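Local coordinates for chitosanase (Bacillus subtilis subsp. subtilis str. 168, PDB 7C6C), which hydrolyses internal beta-1,4 linkages between glucosamine residues of partly acetylated chitosan, as a secreted glycoside hydrolase of family 46, at residues 113-116 / 117-121; 139-142 / 143-147. All coordinates share one frame; numbering follows the deposited sequence.

Contact 1: residues 113-116 / 117-121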
loop_
_atom_site.group_PDB
_atom_site.type_symbol
_atom_site.label_atom_id
_atom_site.label_comp_id
_atom_site.label_asym_id
_atom_site.label_seq_id
_atom_site.Cartn_x
_atom_site.Cartn_y
_atom_site.Cartn_z
ATOM N N VAL A 113 5.950 -7.572 8.309
ATOM C CA VAL A 113 4.595 -7.048 8.471
ATOM C C VAL A 113 3.969 -6.763 7.112
ATOM O O VAL A 113 2.795 -7.072 6.876
ATOM C CB VAL A 113 4.598 -5.824 9.405
ATOM C CG1 VAL A 113 3.206 -5.233 9.529
ATOM C CG2 VAL A 113 5.109 -6.238 10.769
ATOM N N ASN A 114 4.746 -6.193 6.183
ATOM C CA ASN A 114 4.230 -5.969 4.837
ATOM C C ASN A 114 3.786 -7.273 4.194
ATOM O O ASN A 114 2.741 -7.327 3.534
ATOM C CB ASN A 114 5.289 -5.302 3.970
ATOM C CG ASN A 114 4.816 -5.118 2.550
ATOM O OD1 ASN A 114 3.943 -4.290 2.290
ATOM N ND2 ASN A 114 5.358 -5.907 1.623
ATOM N N ASP A 115 4.574 -8.333 4.368
ATOM C CA ASP A 115 4.222 -9.608 3.756
ATOM C C ASP A 115 2.921 -10.143 4.340
ATOM O O ASP A 115 2.039 -10.614 3.609
ATOM C CB ASP A 115 5.367 -10.599 3.966
ATOM C CG ASP A 115 5.129 -11.913 3.272
ATOM O OD1 ASP A 115 5.041 -11.916 2.028
ATOM O OD2 ASP A 115 5.033 -12.942 3.969
ATOM N N HIS A 116 2.781 -10.055 5.661
ATOM C CA HIS A 116 1.639 -10.647 6.341
ATOM C C HIS A 116 0.370 -9.826 6.146
ATOM O O HIS A 116 -0.716 -10.395 5.988
ATOM C CB HIS A 116 1.963 -10.776 7.828
ATOM C CG HIS A 116 0.867 -11.389 8.638
ATOM N ND1 HIS A 116 0.438 -12.687 8.455
ATOM C CD2 HIS A 116 0.110 -10.881 9.640
ATOM C CE1 HIS A 116 -0.531 -12.953 9.313
ATOM N NE2 HIS A 116 -0.754 -11.872 10.039
ATOM N N LEU A 117 0.480 -8.497 6.162
ATOM C CA LEU A 117 -0.704 -7.647 6.103
ATOM C C LEU A 117 -1.105 -7.264 4.688
ATOM O O LEU A 117 -2.288 -7.014 4.439
ATOM C CB LEU A 117 -0.478 -6.350 6.885
ATOM C CG LEU A 117 -0.291 -6.459 8.401
ATOM C CD1 LEU A 117 -0.344 -5.073 9.018
ATOM C CD2 LEU A 117 -1.334 -7.365 9.035
ATOM N N TYR A 118 -0.160 -7.186 3.755
ATOM C CA TYR A 118 -0.447 -6.618 2.443
ATOM C C TYR A 118 -0.160 -7.586 1.301
ATOM O O TYR A 118 -1.071 -7.899 0.532
ATOM C CB TYR A 118 0.262 -5.263 2.248
ATOM C CG TYR A 118 0.196 -4.346 3.457
ATOM C CD1 TYR A 118 -1.024 -3.978 4.022
ATOM C CD2 TYR A 118 1.356 -3.856 4.041
ATOM C CE1 TYR A 118 -1.079 -3.145 5.140
ATOM C CE2 TYR A 118 1.307 -3.033 5.153
ATOM C CZ TYR A 118 0.096 -2.678 5.695
ATOM O OH TYR A 118 0.077 -1.850 6.793
ATOM N N TYR A 119 1.071 -8.082 1.164
ATOM C CA TYR A 119 1.374 -8.897 -0.008
ATOM C C TYR A 119 0.575 -10.193 -0.022
ATOM O O TYR A 119 -0.084 -10.507 -1.020
ATOM C CB TYR A 119 2.863 -9.189 -0.118
ATOM C CG TYR A 119 3.181 -10.034 -1.329
ATOM C CD1 TYR A 119 2.983 -9.541 -2.617
ATOM C CD2 TYR A 119 3.650 -11.334 -1.193
ATOM C CE1 TYR A 119 3.257 -10.317 -3.730
ATOM C CE2 TYR A 119 3.931 -12.118 -2.307
ATOM C CZ TYR A 119 3.735 -11.598 -3.570
ATOM O OH TYR A 119 4.008 -12.354 -4.685
ATOM N N GLN A 120 0.640 -10.979 1.058
ATOM C CA GLN A 120 -0.087 -12.249 1.055
ATOM C C GLN A 120 -1.589 -12.055 0.930
ATOM O O GLN A 120 -2.214 -12.760 0.118
ATOM C CB GLN A 120 0.312 -13.134 2.242
ATOM C CG GLN A 120 1.783 -13.517 2.282
ATOM C CD GLN A 120 2.231 -14.319 1.079
ATOM O OE1 GLN A 120 1.434 -15.002 0.438
ATOM N NE2 GLN A 120 3.520 -14.247 0.774
ATOM N N PRO A 121 -2.230 -11.137 1.660
ATOM C CA PRO A 121 -3.664 -10.916 1.418
ATOM C C PRO A 121 -3.976 -10.464 0.002
ATOM O O PRO A 121 -4.992 -10.882 -0.568
ATOM C CB PRO A 121 -4.035 -9.875 2.480
ATOM C CG PRO A 121 -3.071 -10.149 3.593
ATOM C CD PRO A 121 -1.781 -10.459 2.892
#
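Q120 folds back along its own helix to meet D115, five residues earlier. Its CB passes D115 O at 3.3 Å, and CG stays 3.2 Å from that same oxygen while also nearing the carboxylate. Q120 CG lies anti to Q120's own carbonyl carbon (chi1 -60°), and a second bend at chi2 brings the amide alongside the D115 carboxylate, CD 3.8 Å from OD1. NE2 then gives a hydrogen bond to D115 OD1 (3.1 Å), arriving on the syn side, 21° out of the carboxylate plane; amide and carboxylate planes stand 75° apart. D115 OD1 also lies at the edge of the Y119 ring, 3.6 Å from CD2.

A partner five residues on suits the backbone here, which widens into a pi-type turn. N114 O takes two N-H groups, from Y118 N at 2.9 Å and from Y119 N at 3.0 Å, and Q120 N bonds to D115 O. P121 brings no N-H, and its CD rests 3.3 Å from H116 O where the helix kinks. Ahead of the wide turn the spacing is ordinary: L117 N bonds to V113 O, and L117 CD1 packs on V113 CG1.

All of this belongs to helix 104-128. V113 and L117 lean on helix 52-63, Y118 packs against V144 and I145 of helix 134-147, and N114 ND2 bonds to Y141 OH of that helix.

Contact 2: residues 139-142 / 143-147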
loop_
_atom_site.group_PDB
_atom_site.type_symbol
_atom_site.label_atom_id
_atom_site.label_comp_id
_atom_site.label_asym_id
_atom_site.label_seq_id
_atom_site.Cartn_x
_atom_site.Cartn_y
_atom_site.Cartn_z
ATOM N N VAL A 139 -1.554 -4.424 -9.276
ATOM C CA VAL A 139 -2.577 -3.445 -8.923
ATOM C C VAL A 139 -3.220 -3.804 -7.589
ATOM O O VAL A 139 -3.450 -2.928 -6.746
ATOM C CB VAL A 139 -3.617 -3.298 -10.049
ATOM C CG1 VAL A 139 -4.761 -2.391 -9.610
ATOM C CG2 VAL A 139 -2.965 -2.768 -11.327
ATOM N N MET A 140 -3.531 -5.093 -7.376
ATOM C CA MET A 140 -4.114 -5.494 -6.096
ATOM C C MET A 140 -3.172 -5.191 -4.940
ATOM O O MET A 140 -3.605 -4.710 -3.885
ATOM C CB MET A 140 -4.464 -6.987 -6.097
ATOM C CG MET A 140 -5.476 -7.429 -7.145
ATOM S SD MET A 140 -7.056 -6.555 -7.130
ATOM C CE MET A 140 -6.883 -5.576 -8.625
ATOM N N TYR A 141 -1.881 -5.476 -5.124
ATOM C CA TYR A 141 -0.880 -5.238 -4.088
ATOM C C TYR A 141 -0.819 -3.755 -3.725
ATOM O O TYR A 141 -0.863 -3.387 -2.545
ATOM C CB TYR A 141 0.458 -5.745 -4.633
ATOM C CG TYR A 141 1.657 -5.829 -3.711
ATOM C CD1 TYR A 141 1.560 -5.652 -2.335
ATOM C CD2 TYR A 141 2.911 -6.105 -4.246
ATOM C CE1 TYR A 141 2.684 -5.745 -1.523
ATOM C CE2 TYR A 141 4.027 -6.199 -3.454
ATOM C CZ TYR A 141 3.911 -6.017 -2.093
ATOM O OH TYR A 141 5.025 -6.122 -1.291
ATOM N N ASP A 142 -0.738 -2.884 -4.735
ATOM C CA ASP A 142 -0.722 -1.451 -4.462
ATOM C C ASP A 142 -2.013 -1.010 -3.784
ATOM O O ASP A 142 -1.996 -0.161 -2.882
ATOM C CB ASP A 142 -0.527 -0.666 -5.755
ATOM C CG ASP A 142 -0.391 0.813 -5.497
ATOM O OD1 ASP A 142 0.636 1.205 -4.911
ATOM O OD2 ASP A 142 -1.319 1.574 -5.847
ATOM N N THR A 143 -3.145 -1.580 -4.206
ATOM C CA THR A 143 -4.434 -1.172 -3.660
ATOM C C THR A 143 -4.528 -1.482 -2.173
ATOM O O THR A 143 -4.969 -0.642 -1.383
ATOM C CB THR A 143 -5.574 -1.854 -4.421
ATOM O OG1 THR A 143 -5.525 -1.466 -5.798
ATOM C CG2 THR A 143 -6.930 -1.444 -3.853
ATOM N N VAL A 144 -4.120 -2.686 -1.765
ATOM C CA VAL A 144 -4.262 -3.019 -0.350
ATOM C C VAL A 144 -3.349 -2.153 0.508
ATOM O O VAL A 144 -3.699 -1.803 1.640
ATOM C CB VAL A 144 -4.102 -4.533 -0.095
ATOM C CG1 VAL A 144 -2.651 -4.967 -0.194
ATOM C CG2 VAL A 144 -4.670 -4.910 1.271
ATOM N N ILE A 145 -2.188 -1.765 -0.020
ATOM C CA ILE A 145 -1.284 -0.912 0.741
ATOM C C ILE A 145 -1.926 0.438 1.020
ATOM O O ILE A 145 -1.819 0.969 2.132
ATOM C CB ILE A 145 0.077 -0.792 0.030
ATOM C CG1 ILE A 145 0.868 -2.094 0.189
ATOM C CG2 ILE A 145 0.862 0.396 0.574
ATOM C CD1 ILE A 145 2.069 -2.185 -0.689
ATOM N N GLN A 146 -2.613 1.012 0.030
ATOM C CA GLN A 146 -3.225 2.318 0.247
ATOM C C GLN A 146 -4.563 2.213 0.974
ATOM O O GLN A 146 -4.843 3.005 1.881
ATOM C CB GLN A 146 -3.393 3.066 -1.075
ATOM C CG GLN A 146 -4.067 4.416 -0.886
ATOM C CD GLN A 146 -4.094 5.267 -2.146
ATOM O OE1 GLN A 146 -4.224 4.756 -3.260
ATOM N NE2 GLN A 146 -4.011 6.580 -1.969
ATOM N N HIS A 147 -5.400 1.249 0.595
ATOM C CA HIS A 147 -6.780 1.207 1.061
ATOM C C HIS A 147 -6.983 0.344 2.298
ATOM O O HIS A 147 -8.017 0.472 2.963
ATOM C CB HIS A 147 -7.686 0.697 -0.064
ATOM C CG HIS A 147 -7.737 1.606 -1.250
ATOM N ND1 HIS A 147 -8.813 2.430 -1.516
ATOM C CD2 HIS A 147 -6.843 1.819 -2.244
ATOM C CE1 HIS A 147 -8.575 3.107 -2.626
ATOM N NE2 HIS A 147 -7.386 2.757 -3.087
#
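T143 and V139 meet through one carbonyl, V139 O, which accepts two hydrogen bonds from the same residue. T143 N reaches it at 2.9 Å and T143 OG1 at 2.7 Å, from opposite faces of the carbonyl plane. The hydroxyl can do this because OG1 lies anti to its own carbonyl carbon (chi1 -61°), turned back toward the preceding turn; it sits 39° out of the V139 carbonyl plane, not on a lone pair. The hydroxyl proton of a buried side chain is thus used within its own helix.

The next three backbone bonds across the segments keep regular alpha-helical spacing. V144 N bonds to M140 O at 3.0 Å, while I145 N to Y141 O (3.3 Å) and Q146 N to D142 O (3.2 Å) are longer.

Apolar contact comes from I145, whose CD1 approaches the Y141 ring obliquely, 3.7 Å from CE1.

Of a different kind is the approach of a methyl to a backbone oxygen: V144 has CG1 between its backbone N and carbonyl carbon (chi1 75°), which brings it to 3.3 Å from Y141 O.

Charged and polar ends look outward from the helix to other parts of the chain. D142 forms salt bridges to R210 through OD1 and to R188 through OD2, and OD1 also bonds to T15; such pairing probably keeps the carboxylate ionised. R188 further serves Q146 OE1 and H147 NE2, while Y141 OH bonds to E12.

The arrangement is that of a buried core helix, 134-147, with helices 5-20, 104-128, 156-167 and 177-193 packed around it in a largely helical enzyme of the lysozyme clan. I145 lies about 4 Å, side chain to side chain, from E19, the predicted proton donor, placing this helix beside the probable catalytic centre.

In the fold
Contact 1 closes before contact 2 opens: 113-121 lies on helix 104-128, and 139-147 on helix 134-147, the next helix in the chain. Their centres are 11 Å apart and the two touch directly, the rings of Y119 and Y141 meeting edge-to-face. The widened, kinked turn of contact 1 therefore packs against the regular helix of contact 2. Contact 2 is the more buried: its centre is about 5 Å from the centre of the chain, that of contact 1 about 10 Å. Both fall within the family 46 region. Contact 2 borders the predicted proton donor E19, with contact 1 one layer further out, Y118 about 9 Å from E19 between side chains.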